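Local coordinates for protein adenylate kinase (Thermus thermophilus, PDB 3CM0) that acts as an adenylate kinase, probably catalysing the reversible transfer of a phosphate between ATP and AMP to give two ADP, at residues K31-T35 with I72-L76; K17-A21 with I81-F85; G4-L10 with T104-V110. All coordinates share one frame. Residue numbers count along the deposited sequence, not the author numbering.

Contact 1. Residues K31-T35 with I72-L76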
ATOM      1  N   LYS A  31      -3.204  -4.576 -11.972  1.00 18.50           N
ATOM      2  CA  LYS A  31      -4.413  -4.602 -11.176  1.00 16.72           C
ATOM      3  C   LYS A  31      -4.010  -4.150  -9.765  1.00 22.20           C
ATOM      4  O   LYS A  31      -3.157  -4.800  -9.106  1.00 16.46           O
ATOM      5  CB  LYS A  31      -5.001  -6.017 -11.110  1.00 23.76           C
ATOM      6  CG  LYS A  31      -6.271  -6.078 -10.277  1.00 37.29           C
ATOM      7  CD  LYS A  31      -7.112  -7.325 -10.570  1.00 37.83           C
ATOM      8  CE  LYS A  31      -6.392  -8.605 -10.223  1.00 46.30           C
ATOM      9  NZ  LYS A  31      -7.277  -9.795 -10.396  1.00 40.34           N
ATOM     10  N   LYS A  32      -4.600  -3.042  -9.310  1.00 17.22           N
ATOM     11  CA  LYS A  32      -4.332  -2.502  -7.980  1.00 23.34           C
ATOM     12  C   LYS A  32      -5.237  -3.216  -6.990  1.00 28.53           C
ATOM     13  O   LYS A  32      -6.455  -3.073  -7.007  1.00 24.43           O
ATOM     14  CB  LYS A  32      -4.604  -0.989  -7.965  1.00 29.40           C
ATOM     15  CG  LYS A  32      -4.287  -0.266  -6.669  1.00 22.55           C
ATOM     16  CD  LYS A  32      -4.353   1.251  -6.922  1.00 28.90           C
ATOM     17  CE  LYS A  32      -4.033   2.115  -5.706  1.00 34.40           C
ATOM     18  NZ  LYS A  32      -5.072   2.079  -4.639  1.00 40.91           N
ATOM     19  N   LEU A  33      -4.635  -4.001  -6.113  1.00 23.65           N
ATOM     20  CA  LEU A  33      -5.401  -4.761  -5.160  1.00 24.04           C
ATOM     21  C   LEU A  33      -5.712  -4.031  -3.857  1.00 30.04           C
ATOM     22  O   LEU A  33      -4.922  -3.233  -3.359  1.00 31.11           O
ATOM     23  CB  LEU A  33      -4.663  -6.060  -4.830  1.00 19.50           C
ATOM     24  CG  LEU A  33      -4.218  -6.926  -6.003  1.00 28.62           C
ATOM     25  CD1 LEU A  33      -3.695  -8.244  -5.461  1.00 26.20           C
ATOM     26  CD2 LEU A  33      -5.374  -7.146  -6.964  1.00 33.40           C
ATOM     27  N   SER A  34      -6.883  -4.321  -3.310  1.00 33.45           N
ATOM     28  CA  SER A  34      -7.284  -3.758  -2.029  1.00 35.92           C
ATOM     29  C   SER A  34      -7.920  -4.917  -1.286  1.00 36.28           C
ATOM     30  O   SER A  34      -8.998  -5.403  -1.675  1.00 31.20           O
ATOM     31  CB  SER A  34      -8.317  -2.633  -2.188  1.00 37.42           C
ATOM     32  OG  SER A  34      -8.999  -2.437  -0.949  1.00 39.11           O
ATOM     33  N   THR A  35      -7.250  -5.384  -0.238  1.00 37.02           N
ATOM     34  CA  THR A  35      -7.788  -6.496   0.531  1.00 42.57           C
ATOM     35  C   THR A  35      -9.155  -6.090   1.114  1.00 39.31           C
ATOM     36  O   THR A  35     -10.125  -6.851   1.040  1.00 38.17           O
ATOM     37  CB  THR A  35      -6.777  -6.946   1.662  1.00 44.32           C
ATOM     38  OG1 THR A  35      -6.512  -5.864   2.570  1.00 40.74           O
ATOM     39  CG2 THR A  35      -5.446  -7.376   1.034  1.00 43.48           C
ATOM     40  N   ILE A  72      -5.523 -12.760  -1.999  1.00 14.69           N
ATOM     41  CA  ILE A  72      -4.548 -12.215  -2.925  1.00 12.93           C
ATOM     42  C   ILE A  72      -4.181 -13.282  -3.982  1.00 12.82           C
ATOM     43  O   ILE A  72      -4.048 -12.973  -5.191  1.00 17.81           O
ATOM     44  CB  ILE A  72      -3.281 -11.749  -2.156  1.00 16.49           C
ATOM     45  CG1 ILE A  72      -3.638 -10.530  -1.301  1.00 16.68           C
ATOM     46  CG2 ILE A  72      -2.149 -11.415  -3.154  1.00 12.10           C
ATOM     47  CD1 ILE A  72      -2.498 -10.113  -0.314  1.00 12.69           C
ATOM     48  N   ARG A  73      -4.032 -14.533  -3.558  1.00 14.93           N
ATOM     49  CA  ARG A  73      -3.700 -15.581  -4.544  1.00 14.97           C
ATOM     50  C   ARG A  73      -4.854 -15.677  -5.574  1.00 16.41           C
ATOM     51  O   ARG A  73      -4.630 -15.791  -6.796  1.00 18.89           O
ATOM     52  CB  ARG A  73      -3.482 -16.938  -3.830  1.00 14.75           C
ATOM     53  CG  ARG A  73      -3.059 -18.115  -4.790  1.00 17.95           C
ATOM     54  CD  ARG A  73      -2.463 -19.342  -4.046  1.00 18.58           C
ATOM     55  NE  ARG A  73      -3.367 -20.001  -3.103  1.00 26.55           N
ATOM     56  CZ  ARG A  73      -2.980 -20.916  -2.215  1.00 32.07           C
ATOM     57  NH1 ARG A  73      -1.707 -21.278  -2.147  1.00 33.41           N
ATOM     58  NH2 ARG A  73      -3.861 -21.468  -1.391  1.00 28.02           N
ATOM     59  N   GLU A  74      -6.088 -15.632  -5.092  1.00 17.97           N
ATOM     60  CA  GLU A  74      -7.271 -15.707  -5.998  1.00 16.44           C
ATOM     61  C   GLU A  74      -7.357 -14.535  -6.966  1.00 22.95           C
ATOM     62  O   GLU A  74      -8.037 -14.611  -8.010  1.00 20.28           O
ATOM     63  CB  GLU A  74      -8.547 -15.750  -5.170  1.00 16.11           C
ATOM     64  CG  GLU A  74      -8.652 -17.012  -4.319  1.00 16.64           C
ATOM     65  CD  GLU A  74      -9.918 -17.030  -3.468  1.00 17.78           C
ATOM     66  OE1 GLU A  74     -10.875 -16.266  -3.780  1.00 18.57           O
ATOM     67  OE2 GLU A  74      -9.970 -17.830  -2.495  1.00 17.46           O
ATOM     68  N   GLU A  75      -6.664 -13.449  -6.588  1.00 19.76           N
ATOM     69  CA  GLU A  75      -6.601 -12.187  -7.321  1.00 26.45           C
ATOM     70  C   GLU A  75      -5.310 -11.911  -8.062  1.00 35.39           C
ATOM     71  O   GLU A  75      -5.274 -10.972  -8.853  1.00 34.95           O
ATOM     72  CB  GLU A  75      -6.835 -10.997  -6.374  1.00 33.64           C
ATOM     73  CG  GLU A  75      -8.204 -10.893  -5.740  1.00 43.80           C
ATOM     74  CD  GLU A  75      -9.238 -10.328  -6.689  1.00 43.66           C
ATOM     75  OE1 GLU A  75      -8.942  -9.304  -7.356  1.00 35.83           O
ATOM     76  OE2 GLU A  75     -10.338 -10.911  -6.761  1.00 48.61           O
ATOM     77  N   LEU A  76      -4.251 -12.689  -7.832  1.00 35.01           N
ATOM     78  CA  LEU A  76      -3.026 -12.410  -8.563  1.00 32.53           C
ATOM     79  C   LEU A  76      -3.438 -12.542 -10.041  1.00 40.35           C
ATOM     80  O   LEU A  76      -4.327 -13.304 -10.437  1.00 41.21           O
ATOM     81  CB  LEU A  76      -1.881 -13.400  -8.346  1.00 40.20           C
ATOM     82  CG  LEU A  76      -1.096 -13.252  -7.048  1.00 38.83           C
ATOM     83  CD1 LEU A  76      -0.090 -14.385  -6.949  1.00 46.42           C
ATOM     84  CD2 LEU A  76      -0.411 -11.908  -6.953  1.00 34.06           C
TER
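Strand 31-33 and helix 65-75 meet here mainly through side chains, and the CA register runs in opposite directions along them: K31 lies nearest L76 at 8.3 Å, L33 nearest E75 at 7.8 Å and T35 nearest I72 at 7.4 Å. These separations are too wide for backbone pairing, and only 248 Å² is buried.

The polar part belongs to K31 and E75. K31 NZ lies 2.8 Å from the main-chain E75 O, a weak hydrogen bond, and 3.5 Å from E75 OE1, which makes a salt bridge.

The apolar part is thin. L33 CD1 meets I72 CG2 at 4.2 Å, and both methyls of L33 reach E75 CB, CD2 at 4.2 Å and CD1 at 4.3 Å, while T35 CG2 touches I72 CD1 at 4.2 Å. L33 and I72 are buried, and both also pack on F82 of strand 79-83. This joins the edge strand of the sheet to the helix of a beta-alpha-beta connection, into which the NMP region is inserted.

T35, a probable AMP-binding residue, follows S34, whose OG caps D37 N at the start of helix 35-44. With a weak bond, a long ion pair and a few apolar contacts, the chemistry implies a modest interface, apolar around the buried L33 and I72, charged at K31 and E75, both partly exposed.

Contact 2. Residues K17-A21 with I81-F85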
ATOM      1  N   LYS A  17       1.122   8.635  -2.370  1.00 19.47           N
ATOM      2  CA  LYS A  17       1.556   7.375  -2.969  1.00 17.87           C
ATOM      3  C   LYS A  17       0.391   6.591  -3.575  1.00 18.99           C
ATOM      4  O   LYS A  17       0.571   5.881  -4.546  1.00 19.76           O
ATOM      5  CB  LYS A  17       2.271   6.485  -1.938  1.00 23.37           C
ATOM      6  CG  LYS A  17       1.350   5.908  -0.880  1.00 27.98           C
ATOM      7  CD  LYS A  17       1.851   4.570  -0.381  1.00 26.69           C
ATOM      8  CE  LYS A  17       1.201   4.185   0.943  1.00 32.40           C
ATOM      9  NZ  LYS A  17      -0.281   4.124   0.854  1.00 46.88           N
ATOM     10  N   GLY A  18      -0.802   6.727  -3.004  1.00 18.09           N
ATOM     11  CA  GLY A  18      -1.949   6.006  -3.543  1.00 23.25           C
ATOM     12  C   GLY A  18      -2.317   6.477  -4.935  1.00 26.93           C
ATOM     13  O   GLY A  18      -2.651   5.694  -5.828  1.00 21.51           O
ATOM     14  N   THR A  19      -2.280   7.788  -5.121  1.00 26.31           N
ATOM     15  CA  THR A  19      -2.589   8.353  -6.405  1.00 26.89           C
ATOM     16  C   THR A  19      -1.571   7.910  -7.431  1.00 22.69           C
ATOM     17  O   THR A  19      -1.945   7.660  -8.578  1.00 21.71           O
ATOM     18  CB  THR A  19      -2.608   9.896  -6.350  1.00 35.66           C
ATOM     19  OG1 THR A  19      -3.603  10.322  -5.410  1.00 48.67           O
ATOM     20  CG2 THR A  19      -2.930  10.473  -7.721  1.00 46.72           C
ATOM     21  N   GLN A  20      -0.292   7.795  -7.036  1.00 20.43           N
ATOM     22  CA  GLN A  20       0.743   7.368  -7.986  1.00 14.96           C
ATOM     23  C   GLN A  20       0.537   5.861  -8.307  1.00 17.06           C
ATOM     24  O   GLN A  20       0.749   5.426  -9.431  1.00 17.61           O
ATOM     25  CB  GLN A  20       2.162   7.543  -7.403  1.00 15.98           C
ATOM     26  CG  GLN A  20       2.593   9.003  -7.185  1.00 16.67           C
ATOM     27  CD  GLN A  20       2.719   9.747  -8.503  1.00 24.35           C
ATOM     28  OE1 GLN A  20       2.737   9.132  -9.565  1.00 26.69           O
ATOM     29  NE2 GLN A  20       2.807  11.077  -8.441  1.00 21.00           N
ATOM     30  N   ALA A  21       0.181   5.076  -7.297  1.00 20.26           N
ATOM     31  CA  ALA A  21      -0.079   3.643  -7.528  1.00 13.85           C
ATOM     32  C   ALA A  21      -1.233   3.526  -8.526  1.00 18.18           C
ATOM     33  O   ALA A  21      -1.213   2.697  -9.423  1.00 19.11           O
ATOM     34  CB  ALA A  21      -0.463   2.983  -6.218  1.00 13.82           C
ATOM     35  N   ILE A  81      -0.384  -4.523  -8.325  1.00 13.42           N
ATOM     36  CA  ILE A  81       0.105  -3.432  -7.456  1.00  8.20           C
ATOM     37  C   ILE A  81      -0.542  -3.551  -6.087  1.00 14.42           C
ATOM     38  O   ILE A  81      -1.746  -3.831  -5.941  1.00 14.24           O
ATOM     39  CB  ILE A  81      -0.189  -2.039  -8.097  1.00 12.04           C
ATOM     40  CG1 ILE A  81       0.814  -1.813  -9.243  1.00 13.55           C
ATOM     41  CG2 ILE A  81      -0.115  -0.948  -7.070  1.00 16.97           C
ATOM     42  CD1 ILE A  81       0.606  -0.464  -9.998  1.00 19.18           C
ATOM     43  N   PHE A  82       0.304  -3.396  -5.058  1.00 12.29           N
ATOM     44  CA  PHE A  82      -0.126  -3.419  -3.686  1.00 10.40           C
ATOM     45  C   PHE A  82       0.061  -2.013  -3.150  1.00 15.41           C
ATOM     46  O   PHE A  82       1.124  -1.448  -3.310  1.00 14.81           O
ATOM     47  CB  PHE A  82       0.743  -4.395  -2.885  1.00  8.77           C
ATOM     48  CG  PHE A  82       0.517  -5.845  -3.301  1.00  8.58           C
ATOM     49  CD1 PHE A  82      -0.537  -6.566  -2.749  1.00 14.42           C
ATOM     50  CD2 PHE A  82       1.354  -6.450  -4.234  1.00 12.11           C
ATOM     51  CE1 PHE A  82      -0.754  -7.891  -3.120  1.00 14.34           C
ATOM     52  CE2 PHE A  82       1.143  -7.791  -4.621  1.00 18.28           C
ATOM     53  CZ  PHE A  82       0.089  -8.503  -4.051  1.00 11.29           C
ATOM     54  N   ASP A  83      -0.971  -1.476  -2.514  1.00 13.75           N
ATOM     55  CA  ASP A  83      -0.928  -0.126  -1.957  1.00 20.81           C
ATOM     56  C   ASP A  83      -1.724  -0.288  -0.650  1.00 20.09           C
ATOM     57  O   ASP A  83      -2.930  -0.479  -0.675  1.00 37.07           O
ATOM     58  CB  ASP A  83      -1.626   0.810  -2.957  1.00 20.98           C
ATOM     59  CG  ASP A  83      -1.844   2.199  -2.420  1.00 31.32           C
ATOM     60  OD1 ASP A  83      -0.989   2.676  -1.647  1.00 27.85           O
ATOM     61  OD2 ASP A  83      -2.871   2.806  -2.791  1.00 33.78           O
ATOM     62  N   GLY A  84      -1.044  -0.254   0.475  1.00 26.76           N
ATOM     63  CA  GLY A  84      -1.736  -0.467   1.732  1.00 31.22           C
ATOM     64  C   GLY A  84      -1.527  -1.887   2.265  1.00 38.64           C
ATOM     65  O   GLY A  84      -2.172  -2.289   3.248  1.00 33.85           O
ATOM     66  N   PHE A  85      -0.644  -2.642   1.598  1.00 32.17           N
ATOM     67  CA  PHE A  85      -0.290  -4.015   1.966  1.00 22.95           C
ATOM     68  C   PHE A  85       1.112  -4.321   1.403  1.00 18.70           C
ATOM     69  O   PHE A  85       1.431  -3.922   0.290  1.00 17.10           O
ATOM     70  CB  PHE A  85      -1.315  -5.022   1.406  1.00 21.37           C
ATOM     71  CG  PHE A  85      -1.137  -6.414   1.916  1.00 20.32           C
ATOM     72  CD1 PHE A  85      -0.321  -7.308   1.247  1.00 16.97           C
ATOM     73  CD2 PHE A  85      -1.769  -6.828   3.089  1.00 19.49           C
ATOM     74  CE1 PHE A  85      -0.120  -8.602   1.732  1.00 20.04           C
ATOM     75  CE2 PHE A  85      -1.573  -8.116   3.581  1.00 18.89           C
ATOM     76  CZ  PHE A  85      -0.750  -9.001   2.900  1.00 17.00           C
TER
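A21 sets its methyl over the strand, CB lying 4.0 Å from I81 CG2 and 4.1 Å from D83 CB, while A21 O has I81 CD1 at 3.7 Å. This small residue sits where helix 17-28 packs on strand 79-83; the short axes approach to 9.1 Å and run nearly antiparallel, at 165°.

Toward the start of the helix the contact turns ionic. K17 NZ donates to D83 OD1 at 3.0 Å in a salt bridge, and G18 brings its CA to 3.4 Å from D83 OD2, close to the carboxylate. OD2 also has a salt bridge to K32, so D83 is held by two lysines. G84, with phi of 102°, could not carry a CB without pressing on the carbonyl O of D83.

K17 to T19 are predicted to bind ATP, G84 and F85 to bind AMP. A lysine of the P-loop (Walker A) facing an acidic residue at the end of a neighbouring strand is typical of the nucleotide site of P-loop kinases.

Contact 3. Residues G4-L10 with T104-V110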
ATOM      1  N   GLY A   4       4.845 -13.189 -13.818  1.00 26.65           N
ATOM      2  CA  GLY A   4       4.079 -12.020 -13.459  1.00 21.71           C
ATOM      3  C   GLY A   4       5.015 -10.980 -12.906  1.00 14.60           C
ATOM      4  O   GLY A   4       6.218 -11.223 -12.737  1.00 19.71           O
ATOM      5  N   GLN A   5       4.457  -9.805 -12.643  1.00 19.28           N
ATOM      6  CA  GLN A   5       5.243  -8.710 -12.093  1.00 20.10           C
ATOM      7  C   GLN A   5       4.442  -8.018 -11.004  1.00 15.70           C
ATOM      8  O   GLN A   5       3.224  -7.830 -11.113  1.00 16.47           O
ATOM      9  CB  GLN A   5       5.603  -7.712 -13.193  1.00 26.80           C
ATOM     10  CG  GLN A   5       6.450  -8.316 -14.275  1.00 29.92           C
ATOM     11  CD  GLN A   5       6.860  -7.309 -15.326  1.00 38.50           C
ATOM     12  OE1 GLN A   5       6.073  -6.443 -15.707  1.00 40.24           O
ATOM     13  NE2 GLN A   5       8.093  -7.426 -15.813  1.00 42.44           N
ATOM     14  N   ALA A   6       5.118  -7.650  -9.921  1.00 15.86           N
ATOM     15  CA  ALA A   6       4.407  -6.978  -8.843  1.00 10.26           C
ATOM     16  C   ALA A   6       5.148  -5.708  -8.445  1.00 12.55           C
ATOM     17  O   ALA A   6       6.363  -5.621  -8.608  1.00 14.10           O
ATOM     18  CB  ALA A   6       4.317  -7.913  -7.601  1.00 14.11           C
ATOM     19  N   VAL A   7       4.379  -4.733  -7.967  1.00 10.28           N
ATOM     20  CA  VAL A   7       4.959  -3.514  -7.394  1.00 11.68           C
ATOM     21  C   VAL A   7       4.255  -3.224  -6.080  1.00 11.93           C
ATOM     22  O   VAL A   7       3.034  -3.327  -5.983  1.00 11.48           O
ATOM     23  CB  VAL A   7       4.823  -2.281  -8.318  1.00 11.71           C
ATOM     24  CG1 VAL A   7       5.475  -1.056  -7.619  1.00 15.08           C
ATOM     25  CG2 VAL A   7       5.561  -2.533  -9.626  1.00 10.26           C
ATOM     26  N   ILE A   8       5.028  -2.864  -5.044  1.00 10.00           N
ATOM     27  CA  ILE A   8       4.467  -2.537  -3.761  1.00  7.59           C
ATOM     28  C   ILE A   8       4.768  -1.073  -3.484  1.00  9.12           C
ATOM     29  O   ILE A   8       5.890  -0.636  -3.725  1.00 12.13           O
ATOM     30  CB  ILE A   8       5.142  -3.392  -2.638  1.00  9.46           C
ATOM     31  CG1 ILE A   8       4.730  -4.869  -2.800  1.00  8.91           C
ATOM     32  CG2 ILE A   8       4.730  -2.892  -1.283  1.00 11.04           C
ATOM     33  CD1 ILE A   8       5.594  -5.882  -1.902  1.00  9.09           C
ATOM     34  N   PHE A   9       3.768  -0.323  -3.033  1.00  8.95           N
ATOM     35  CA  PHE A   9       3.983   1.106  -2.684  1.00  9.37           C
ATOM     36  C   PHE A   9       3.902   1.341  -1.177  1.00 12.48           C
ATOM     37  O   PHE A   9       2.940   0.917  -0.535  1.00 12.41           O
ATOM     38  CB  PHE A   9       2.895   1.998  -3.340  1.00 11.48           C
ATOM     39  CG  PHE A   9       3.125   2.274  -4.781  1.00 15.43           C
ATOM     40  CD1 PHE A   9       3.668   3.494  -5.187  1.00 17.92           C
ATOM     41  CD2 PHE A   9       2.807   1.326  -5.755  1.00 13.99           C
ATOM     42  CE1 PHE A   9       3.865   3.758  -6.538  1.00 19.22           C
ATOM     43  CE2 PHE A   9       3.006   1.587  -7.100  1.00 17.74           C
ATOM     44  CZ  PHE A   9       3.534   2.797  -7.497  1.00 18.65           C
ATOM     45  N   LEU A  10       4.895   2.052  -0.620  1.00 15.05           N
ATOM     46  CA  LEU A  10       4.923   2.426   0.799  1.00 10.35           C
ATOM     47  C   LEU A  10       5.124   3.973   0.885  1.00 13.22           C
ATOM     48  O   LEU A  10       5.785   4.591   0.046  1.00 14.83           O
ATOM     49  CB  LEU A  10       6.081   1.750   1.538  1.00 12.81           C
ATOM     50  CG  LEU A  10       6.122   0.206   1.552  1.00 14.54           C
ATOM     51  CD1 LEU A  10       7.389  -0.226   2.259  1.00 18.34           C
ATOM     52  CD2 LEU A  10       4.880  -0.371   2.247  1.00 20.27           C
ATOM     53  N   THR A 104       5.879 -14.686  -9.699  1.00 16.84           N
ATOM     54  CA  THR A 104       5.660 -13.241  -9.857  1.00 17.21           C
ATOM     55  C   THR A 104       6.908 -12.491  -9.364  1.00 18.66           C
ATOM     56  O   THR A 104       7.277 -12.593  -8.195  1.00 21.54           O
ATOM     57  CB  THR A 104       4.447 -12.797  -9.027  1.00 21.70           C
ATOM     58  OG1 THR A 104       3.296 -13.562  -9.396  1.00 21.01           O
ATOM     59  CG2 THR A 104       4.156 -11.306  -9.265  1.00 20.63           C
ATOM     60  N   ARG A 105       7.553 -11.750 -10.257  1.00 16.99           N
ATOM     61  CA  ARG A 105       8.757 -11.024  -9.900  1.00 21.02           C
ATOM     62  C   ARG A 105       8.393  -9.683  -9.273  1.00 14.55           C
ATOM     63  O   ARG A 105       7.574  -8.942  -9.824  1.00 15.44           O
ATOM     64  CB  ARG A 105       9.604 -10.816 -11.159  1.00 23.60           C
ATOM     65  CG  ARG A 105      10.803  -9.914 -10.965  1.00 31.03           C
ATOM     66  CD  ARG A 105      11.708  -9.968 -12.202  1.00 46.53           C
ATOM     67  NE  ARG A 105      12.941  -9.224 -11.977  1.00 65.81           N
ATOM     68  CZ  ARG A 105      13.008  -7.898 -11.939  1.00 69.03           C
ATOM     69  NH1 ARG A 105      11.913  -7.181 -12.119  1.00 78.32           N
ATOM     70  NH2 ARG A 105      14.160  -7.288 -11.691  1.00 75.02           N
ATOM     71  N   LEU A 106       8.995  -9.386  -8.118  1.00 18.49           N
ATOM     72  CA  LEU A 106       8.749  -8.109  -7.431  1.00 13.82           C
ATOM     73  C   LEU A 106       9.703  -7.107  -8.084  1.00 16.33           C
ATOM     74  O   LEU A 106      10.922  -7.194  -7.904  1.00 18.68           O
ATOM     75  CB  LEU A 106       9.069  -8.253  -5.928  1.00 15.11           C
ATOM     76  CG  LEU A 106       8.928  -7.009  -5.051  1.00 15.34           C
ATOM     77  CD1 LEU A 106       7.489  -6.409  -5.169  1.00 14.38           C
ATOM     78  CD2 LEU A 106       9.246  -7.417  -3.600  1.00 13.30           C
ATOM     79  N   LEU A 107       9.151  -6.198  -8.879  1.00 12.71           N
ATOM     80  CA  LEU A 107       9.939  -5.180  -9.589  1.00 15.82           C
ATOM     81  C   LEU A 107      10.571  -4.166  -8.636  1.00 17.06           C
ATOM     82  O   LEU A 107      11.614  -3.568  -8.930  1.00 18.22           O
ATOM     83  CB  LEU A 107       9.067  -4.391 -10.583  1.00 16.30           C
ATOM     84  CG  LEU A 107       8.481  -5.202 -11.758  1.00 22.80           C
ATOM     85  CD1 LEU A 107       7.572  -4.332 -12.625  1.00 26.79           C
ATOM     86  CD2 LEU A 107       9.613  -5.747 -12.580  1.00 24.66           C
ATOM     87  N   GLY A 108       9.906  -3.938  -7.521  1.00 14.45           N
ATOM     88  CA  GLY A 108      10.412  -2.975  -6.555  1.00 12.79           C
ATOM     89  C   GLY A 108       9.367  -2.614  -5.519  1.00 13.42           C
ATOM     90  O   GLY A 108       8.184  -2.894  -5.690  1.00 12.06           O
ATOM     91  N   VAL A 109       9.834  -2.053  -4.404  1.00  8.64           N
ATOM     92  CA  VAL A 109       8.972  -1.578  -3.352  1.00  7.51           C
ATOM     93  C   VAL A 109       9.272  -0.084  -3.353  1.00 11.11           C
ATOM     94  O   VAL A 109      10.348   0.351  -2.970  1.00 12.03           O
ATOM     95  CB  VAL A 109       9.368  -2.213  -1.985  1.00  7.81           C
ATOM     96  CG1 VAL A 109       8.531  -1.653  -0.877  1.00  9.15           C
ATOM     97  CG2 VAL A 109       9.101  -3.730  -2.103  1.00  8.20           C
ATOM     98  N   VAL A 110       8.315   0.685  -3.830  1.00 10.45           N
ATOM     99  CA  VAL A 110       8.474   2.138  -3.937  1.00 11.66           C
ATOM    100  C   VAL A 110       8.242   2.794  -2.582  1.00  9.30           C
ATOM    101  O   VAL A 110       7.199   2.601  -1.970  1.00 12.10           O
ATOM    102  CB  VAL A 110       7.454   2.688  -4.956  1.00 13.76           C
ATOM    103  CG1 VAL A 110       7.532   4.230  -5.024  1.00 13.46           C
ATOM    104  CG2 VAL A 110       7.734   2.072  -6.292  1.00 16.95           C
TER
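V7, F9 and V110 form the apolar centre on one face of the strand pair: V7 CG1 meets V110 CG2 at 4.1 Å, and V110 CB lies 4.3 Å from the F9 ring centroid, 27° off the normal, a CH-pi contact over the ring face. I180 and L184 of helix 173-184 cover this face. On the other, I8 CD1 touches L106 CD1 at 3.8 Å and I8 CB touches V109 CG2 at 4.0 Å.

These are neighbouring parallel strands of the P-loop NTPase core, the segments 4-10 and 104-110 crossing at -35°. Their register slips by one residue in a beta bulge: A6 pairs with L106 and I8 with V109. L107 makes the extra step, turning its CD1 to V7 CG2 at 4.0 Å.

Backbone hydrogen bonds continue on both sides of the bulge: R105 N to G4 O at 2.9 Å, A6 N to R105 O and V110 N to I8 O at 2.8 Å, L10 N to V110 O at 2.7 Å. T104 OG1 is hydrogen-bonded to T102 OG1. The polar edge lies on the V7 and F9 face, where the exposed R105 adjoins Q5, whose NE2 is 3.9 Å from L107 CD2.

In the fold
All three contacts reach one parallel sheet, and their centres stand 11 to 13 Å apart. Strand 79-83 joins them through four probable hydrogen bonds: I81 N to K31 O and I81 O to L33 N, each 2.9 Å, tie contact 1 to contact 2, while F82 N to V7 O and F82 O to F9 N, each 2.9 Å, tie contact 2 to contact 3. Contact 2, nearest the chain centre, brings predicted ATP and AMP residues together. Contact 1 borders the AMP side, I72 CD1 packing 3.5 Å from F85 CE1. Contact 3 reaches both: L10 C is 3.6 Å from CD of K17, predicted to bind ATP, and the I8 side chain about 4 Å from that of P86, predicted to bind AMP.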